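Local coordinates for putative transcriptional regulator (Streptomyces coelicolor A3, PDB 2RA5), which probably binds DNA as a GntR-family transcription factor whose UTRA domain, here holding meso-tartaric acid, probably senses a small molecule, at residues L211-T216 with G228-R233; R135-R140 with M147-N152. All blocks are in the same frame, centred on the assembly; numbering follows the deposited sequence.

Following the chain from the N terminus, contact 2 closes first: strand 132-142 turns back through a tight loop into strand 145-154, pairing 135-140 with 147-152. Contact 1 closes later, where strand 209-218 folds back on strand 224-232 and 211-216 pairs with 228-233. The two hairpins follow in series, neither nested nor crossed. They meet at the middle of the six-stranded antiparallel sheet, where strand 145-154 lies beside strand 224-232 and backbone bonds join T231 to Y149 and T229 to C151. Arginines R138 and R140 of contact 2 and R215 of contact 1 rise from the same face of this UTRA-domain sheet to reach one tartrate.

Contact 1: L211-T216 with G228-R233; sequences LTMERT and GTHTYR. With SRT (S,R meso-tartaric acid), chain B.
R215 swings CG anti to its backbone N (chi1 169°), and H230 holds CG beside its own backbone N (chi1 -50°); the two side chains meet obliquely, with H230 CE1 3.5 Å from R215 NH1 over one face of the guanidinium. The guanidinium and imidazole planes stand 79° apart. R215 is the residue this beta hairpin gives to the tartrate pocket: its NH1 donates to O1 of the ligand at 2.9 Å, close to the guanidinium plane, and weakly to O11, so one nitrogen addresses both oxygens of a carboxylate. Selenomethionine M213, bent at chi2, lies alongside H230 and brings CE to 3.6 Å from ND1 at the ring edge, while its CG sits 3.4 Å from Y232 OH, near the tyrosine plane. Three hydrogen-bonded pairs, L211-Y232, M213-H230 and R215-G228, zip the backbones together. On the reverse face E214 CG packs 3.7 Å from T229 OG1. Y232 also stacks on Y237 and meets F239 edge-to-face. This hairpin lies inside the antiparallel sheet, with strand 184-193 flanking 211-216, strand 145-154 flanking 228-233, and helix 196-202 packed over T231.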
loop_
_atom_site.group_PDB
_atom_site.type_symbol
_atom_site.label_atom_id
_atom_site.label_comp_id
_atom_site.label_asym_id
_atom_site.label_seq_id
_atom_site.Cartn_x
_atom_site.Cartn_y
_atom_site.Cartn_z
ATOM N N LEU A 211 -8.421 -5.061 -1.717
ATOM C CA LEU A 211 -7.125 -4.580 -1.274
ATOM C C LEU A 211 -6.705 -5.489 -0.131
ATOM O O LEU A 211 -7.487 -5.763 0.776
ATOM C CB LEU A 211 -7.224 -3.122 -0.819
ATOM C CG LEU A 211 -5.962 -2.269 -0.607
ATOM C CD1 LEU A 211 -5.021 -2.317 -1.809
ATOM C CD2 LEU A 211 -6.367 -0.836 -0.309
ATOM N N THR A 212 -5.486 -5.995 -0.186
ATOM C CA THR A 212 -5.032 -6.855 0.889
ATOM C C THR A 212 -3.813 -6.290 1.592
ATOM O O THR A 212 -2.984 -5.602 0.994
ATOM C CB THR A 212 -4.686 -8.270 0.396
ATOM O OG1 THR A 212 -3.492 -8.215 -0.394
ATOM C CG2 THR A 212 -5.839 -8.882 -0.407
HETATM N N MSE A 213 -3.703 -6.600 2.871
HETATM C CA MSE A 213 -2.465 -6.328 3.559
HETATM C C MSE A 213 -2.130 -7.350 4.662
HETATM O O MSE A 213 -3.006 -7.910 5.338
HETATM C CB MSE A 213 -2.467 -4.891 4.047
HETATM C CG MSE A 213 -2.844 -4.692 5.472
HETATM SE SE MSE A 213 -1.297 -4.077 6.463
HETATM C CE MSE A 213 -2.233 -3.371 8.026
ATOM N N GLU A 214 -0.844 -7.633 4.792
ATOM C CA GLU A 214 -0.355 -8.528 5.831
ATOM C C GLU A 214 0.654 -7.770 6.665
ATOM O O GLU A 214 1.483 -7.038 6.130
ATOM C CB GLU A 214 0.293 -9.770 5.227
ATOM C CG GLU A 214 -0.676 -10.844 4.767
ATOM C CD GLU A 214 0.042 -11.996 4.083
ATOM O OE1 GLU A 214 1.221 -12.251 4.418
ATOM O OE2 GLU A 214 -0.563 -12.638 3.200
ATOM N N ARG A 215 0.573 -7.930 7.979
ATOM C CA ARG A 215 1.456 -7.198 8.863
ATOM C C ARG A 215 1.935 -8.072 10.024
ATOM O O ARG A 215 1.152 -8.834 10.594
ATOM C CB ARG A 215 0.714 -5.961 9.377
ATOM C CG ARG A 215 1.385 -5.208 10.503
ATOM C CD ARG A 215 0.414 -4.225 11.130
ATOM N NE ARG A 215 -0.742 -4.865 11.778
ATOM C CZ ARG A 215 -1.882 -4.233 12.068
ATOM N NH1 ARG A 215 -2.885 -4.879 12.660
ATOM N NH2 ARG A 215 -2.028 -2.948 11.761
ATOM N N THR A 216 3.218 -7.977 10.372
ATOM C CA THR A 216 3.670 -8.548 11.640
ATOM C C THR A 216 4.211 -7.459 12.536
ATOM O O THR A 216 5.077 -6.698 12.134
ATOM C CB THR A 216 4.789 -9.596 11.491
ATOM O OG1 THR A 216 4.449 -10.549 10.486
ATOM C CG2 THR A 216 5.016 -10.331 12.828
ATOM N N GLY A 228 -1.351 -9.911 11.394
ATOM C CA GLY A 228 -2.646 -9.577 10.846
ATOM C C GLY A 228 -2.708 -9.869 9.369
ATOM O O GLY A 228 -1.740 -9.704 8.627
ATOM N N THR A 229 -3.872 -10.323 8.944
ATOM C CA THR A 229 -4.113 -10.596 7.540
ATOM C C THR A 229 -5.468 -9.961 7.211
ATOM O O THR A 229 -6.510 -10.377 7.718
ATOM C CB THR A 229 -4.012 -12.133 7.239
ATOM O OG1 THR A 229 -3.865 -12.356 5.834
ATOM C CG2 THR A 229 -5.207 -12.935 7.804
ATOM N N HIS A 230 -5.433 -8.915 6.390
ATOM C CA HIS A 230 -6.597 -8.059 6.204
ATOM C C HIS A 230 -7.017 -7.904 4.754
ATOM O O HIS A 230 -6.193 -7.985 3.847
ATOM C CB HIS A 230 -6.304 -6.673 6.766
ATOM C CG HIS A 230 -5.751 -6.681 8.149
ATOM N ND1 HIS A 230 -4.653 -5.945 8.516
ATOM C CD2 HIS A 230 -6.149 -7.340 9.272
ATOM C CE1 HIS A 230 -4.393 -6.132 9.797
ATOM N NE2 HIS A 230 -5.302 -6.980 10.276
ATOM N N THR A 231 -8.315 -7.663 4.563
ATOM C CA THR A 231 -8.910 -7.334 3.265
ATOM C C THR A 231 -9.692 -6.023 3.344
ATOM O O THR A 231 -10.337 -5.716 4.356
ATOM C CB THR A 231 -9.885 -8.418 2.804
ATOM O OG1 THR A 231 -10.627 -8.888 3.939
ATOM C CG2 THR A 231 -9.141 -9.572 2.171
ATOM N N TYR A 232 -9.637 -5.252 2.267
ATOM C CA TYR A 232 -10.332 -3.971 2.217
ATOM C C TYR A 232 -11.084 -3.816 0.910
ATOM O O TYR A 232 -10.531 -4.102 -0.162
ATOM C CB TYR A 232 -9.335 -2.825 2.320
ATOM C CG TYR A 232 -8.369 -2.938 3.463
ATOM C CD1 TYR A 232 -7.199 -3.674 3.337
ATOM C CD2 TYR A 232 -8.618 -2.295 4.674
ATOM C CE1 TYR A 232 -6.307 -3.775 4.390
ATOM C CE2 TYR A 232 -7.736 -2.392 5.726
ATOM C CZ TYR A 232 -6.580 -3.132 5.587
ATOM O OH TYR A 232 -5.695 -3.224 6.648
ATOM N N ARG A 233 -12.330 -3.348 1.002
ATOM C CA ARG A 233 -13.114 -2.967 -0.185
ATOM C C ARG A 233 -12.503 -1.730 -0.840
ATOM O O ARG A 233 -12.553 -0.641 -0.254
ATOM C CB ARG A 233 -14.558 -2.658 0.208
ATOM C CG ARG A 233 -15.257 -3.770 0.970
ATOM C CD ARG A 233 -16.718 -3.431 1.168
ATOM N NE ARG A 233 -17.409 -3.272 -0.105
ATOM C CZ ARG A 233 -18.541 -2.595 -0.261
ATOM N NH1 ARG A 233 -19.096 -2.512 -1.461
ATOM N NH2 ARG A 233 -19.114 -2.004 0.780
HETATM O O1 SRT B . -5.403 -4.171 13.806
HETATM O O11 SRT B . -5.524 -2.761 12.091
HETATM C C1 SRT B . -5.756 -3.066 13.301
HETATM C C2 SRT B . -6.526 -2.084 14.165
HETATM O O2 SRT B . -6.626 -2.581 15.505
HETATM C C3 SRT B . -5.925 -0.664 14.110
HETATM O O3 SRT B . -6.876 0.347 14.472
HETATM C C4 SRT B . -4.756 -0.531 15.035
HETATM O O4 SRT B . -4.926 -0.109 16.219
HETATM O O41 SRT B . -3.658 -0.859 14.538
#

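Contact 2: R135-R140 with M147-N152; sequences RIERLR and MAYLCN. With SRT (S,R meso-tartaric acid), chain B.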
loop_
_atom_site.group_PDB
_atom_site.type_symbol
_atom_site.label_atom_id
_atom_site.label_comp_id
_atom_site.label_asym_id
_atom_site.label_seq_id
_atom_site.Cartn_x
_atom_site.Cartn_y
_atom_site.Cartn_z
ATOM N N ARG A 135 -6.981 -16.357 17.749
ATOM C CA ARG A 135 -7.509 -15.814 16.498
ATOM C C ARG A 135 -8.702 -14.859 16.695
ATOM O O ARG A 135 -9.772 -15.248 17.179
ATOM C CB ARG A 135 -7.876 -16.917 15.495
ATOM C CG ARG A 135 -8.375 -16.357 14.149
ATOM C CD ARG A 135 -8.532 -17.404 13.072
ATOM N NE ARG A 135 -9.931 -17.630 12.741
ATOM C CZ ARG A 135 -10.569 -18.782 12.913
ATOM N NH1 ARG A 135 -11.847 -18.893 12.578
ATOM N NH2 ARG A 135 -9.925 -19.829 13.411
ATOM N N ILE A 136 -8.500 -13.614 16.295
ATOM C CA ILE A 136 -9.557 -12.613 16.302
ATOM C C ILE A 136 -9.976 -12.242 14.879
ATOM O O ILE A 136 -9.147 -12.128 13.972
ATOM C CB ILE A 136 -9.138 -11.341 17.078
ATOM C CG1 ILE A 136 -8.853 -11.690 18.538
ATOM C CG2 ILE A 136 -10.238 -10.303 17.023
ATOM C CD1 ILE A 136 -8.218 -10.575 19.309
ATOM N N GLU A 137 -11.276 -12.076 14.686
ATOM C CA GLU A 137 -11.784 -11.557 13.428
ATOM C C GLU A 137 -12.733 -10.369 13.661
ATOM O O GLU A 137 -13.649 -10.448 14.472
ATOM C CB GLU A 137 -12.446 -12.677 12.631
ATOM C CG GLU A 137 -11.477 -13.776 12.256
ATOM C CD GLU A 137 -12.072 -14.806 11.325
ATOM O OE1 GLU A 137 -11.568 -15.951 11.305
ATOM O OE2 GLU A 137 -13.045 -14.483 10.614
ATOM N N ARG A 138 -12.476 -9.258 12.973
ATOM C CA ARG A 138 -13.318 -8.064 13.072
ATOM C C ARG A 138 -13.790 -7.576 11.703
ATOM O O ARG A 138 -13.053 -7.625 10.717
ATOM C CB ARG A 138 -12.602 -6.884 13.735
ATOM C CG ARG A 138 -12.154 -7.066 15.154
ATOM C CD ARG A 138 -10.638 -6.915 15.198
ATOM N NE ARG A 138 -10.176 -5.598 15.617
ATOM C CZ ARG A 138 -8.957 -5.131 15.372
ATOM N NH1 ARG A 138 -8.600 -3.921 15.786
ATOM N NH2 ARG A 138 -8.097 -5.877 14.691
ATOM N N LEU A 139 -15.024 -7.091 11.662
ATOM C CA LEU A 139 -15.500 -6.314 10.528
ATOM C C LEU A 139 -15.478 -4.831 10.930
ATOM O O LEU A 139 -15.941 -4.464 12.012
ATOM C CB LEU A 139 -16.902 -6.765 10.131
ATOM C CG LEU A 139 -17.544 -6.207 8.860
ATOM C CD1 LEU A 139 -16.864 -6.722 7.602
ATOM C CD2 LEU A 139 -19.024 -6.560 8.837
ATOM N N ARG A 140 -14.879 -3.995 10.087
ATOM C CA ARG A 140 -14.898 -2.548 10.297
ATOM C C ARG A 140 -15.898 -1.927 9.349
ATOM O O ARG A 140 -15.858 -2.168 8.140
ATOM C CB ARG A 140 -13.528 -1.941 10.031
ATOM C CG ARG A 140 -12.534 -2.243 11.105
ATOM C CD ARG A 140 -12.477 -1.156 12.166
ATOM N NE ARG A 140 -11.082 -0.980 12.570
ATOM C CZ ARG A 140 -10.619 -1.148 13.803
ATOM N NH1 ARG A 140 -11.449 -1.459 14.795
ATOM N NH2 ARG A 140 -9.324 -0.981 14.046
HETATM N N MSE A 147 -16.224 -1.994 5.444
HETATM C CA MSE A 147 -15.039 -1.385 4.852
HETATM C C MSE A 147 -13.870 -2.365 4.726
HETATM O O MSE A 147 -13.169 -2.412 3.705
HETATM C CB MSE A 147 -14.610 -0.202 5.707
HETATM C CG MSE A 147 -13.350 0.452 5.214
HETATM SE SE MSE A 147 -12.827 1.828 6.458
HETATM C CE MSE A 147 -11.583 0.790 7.563
ATOM N N ALA A 148 -13.685 -3.157 5.775
ATOM C CA ALA A 148 -12.537 -4.039 5.873
ATOM C C ALA A 148 -12.845 -5.259 6.728
ATOM O O ALA A 148 -13.662 -5.194 7.655
ATOM C CB ALA A 148 -11.357 -3.286 6.444
ATOM N N TYR A 149 -12.184 -6.364 6.393
ATOM C CA TYR A 149 -12.220 -7.595 7.189
ATOM C C TYR A 149 -10.849 -7.901 7.826
ATOM O O TYR A 149 -9.874 -8.162 7.124
ATOM C CB TYR A 149 -12.689 -8.781 6.342
ATOM C CG TYR A 149 -13.213 -9.880 7.207
ATOM C CD1 TYR A 149 -14.332 -9.676 7.994
ATOM C CD2 TYR A 149 -12.573 -11.110 7.275
ATOM C CE1 TYR A 149 -14.818 -10.665 8.810
ATOM C CE2 TYR A 149 -13.052 -12.112 8.095
ATOM C CZ TYR A 149 -14.180 -11.881 8.861
ATOM O OH TYR A 149 -14.694 -12.849 9.691
ATOM N N LEU A 150 -10.781 -7.849 9.153
ATOM C CA LEU A 150 -9.513 -7.944 9.874
ATOM C C LEU A 150 -9.334 -9.246 10.667
ATOM O O LEU A 150 -9.979 -9.427 11.695
ATOM C CB LEU A 150 -9.383 -6.767 10.850
ATOM C CG LEU A 150 -9.675 -5.340 10.371
ATOM C CD1 LEU A 150 -9.324 -4.326 11.449
ATOM C CD2 LEU A 150 -8.947 -5.038 9.063
ATOM N N CYS A 151 -8.452 -10.136 10.204
ATOM C CA CYS A 151 -8.070 -11.328 10.982
ATOM C C CYS A 151 -6.729 -11.126 11.684
ATOM O O CYS A 151 -5.724 -10.848 11.033
ATOM C CB CYS A 151 -7.976 -12.587 10.101
ATOM S SG CYS A 151 -9.350 -12.866 8.967
ATOM N N ASN A 152 -6.706 -11.282 13.003
ATOM C CA ASN A 152 -5.441 -11.207 13.741
ATOM C C ASN A 152 -5.088 -12.425 14.597
ATOM O O ASN A 152 -5.961 -13.122 15.118
ATOM C CB ASN A 152 -5.346 -9.913 14.575
ATOM C CG ASN A 152 -5.500 -8.656 13.722
ATOM O OD1 ASN A 152 -4.521 -8.044 13.294
ATOM N ND2 ASN A 152 -6.730 -8.291 13.443
HETATM O O1 SRT B . -5.403 -4.171 13.806
HETATM O O11 SRT B . -5.524 -2.761 12.091
HETATM C C1 SRT B . -5.756 -3.066 13.301
HETATM C C2 SRT B . -6.526 -2.084 14.165
HETATM O O2 SRT B . -6.626 -2.581 15.505
HETATM C C3 SRT B . -5.925 -0.664 14.110
HETATM O O3 SRT B . -6.876 0.347 14.472
HETATM C C4 SRT B . -4.756 -0.531 15.035
HETATM O O4 SRT B . -4.926 -0.109 16.219
HETATM O O41 SRT B . -3.658 -0.859 14.538
#
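R138 and L150 form the middle hydrogen-bonded pair of an antiparallel ladder whose strands run at 169°, ending in a classic beta bulge where M147 and A148 both face R140: R140 O takes a bond of 2.7 Å from M147 N and a weak one from A148 N. This beta hairpin supplies R138 and R140 to the tartrate pocket of the UTRA-domain sheet. On the tartrate face, L150 CD1 lies between the two arginines. It sits 3.8 Å from R138 NH2, above one face of that guanidinium and offset toward its rim, and equally close to R140 CG. R138 is bent at chi2 (119°) and again at chi3, and its guanidinium reaches the ligand: NH2 donates weakly to tartrate O1, near the guanidinium plane, and NH1 lies beside O2 at a distance too short to be taken literally. R140 NH2 comes to 2.8 Å from tartrate O3, near the plane of its guanidinium. Two positive groups beside an acid would probably favour its ionised form.

The other face carries a polar chain. Y149 OH donates to E137 OE2 in a bond modelled at 2.5 Å, a length that is doubtful; the carboxylate and ring planes are 85° apart, with OE2 at the ring edge. OE2 thus faces Y149, while OE1 faces R135, taking its NE at 2.7 Å through the anti lone pair in a salt bridge. L139 crosses the tyrosine at about a right angle, its CD1 3.9 Å from Y149 CD1, and C151 SG packs against E137 CG.

Strand 106-116 bonds to 135-140 along its outer edge, strand 224-232 continues the sheet beyond 147-152, and helix 196-202 lies against L139 and Y149 through L202 and R201.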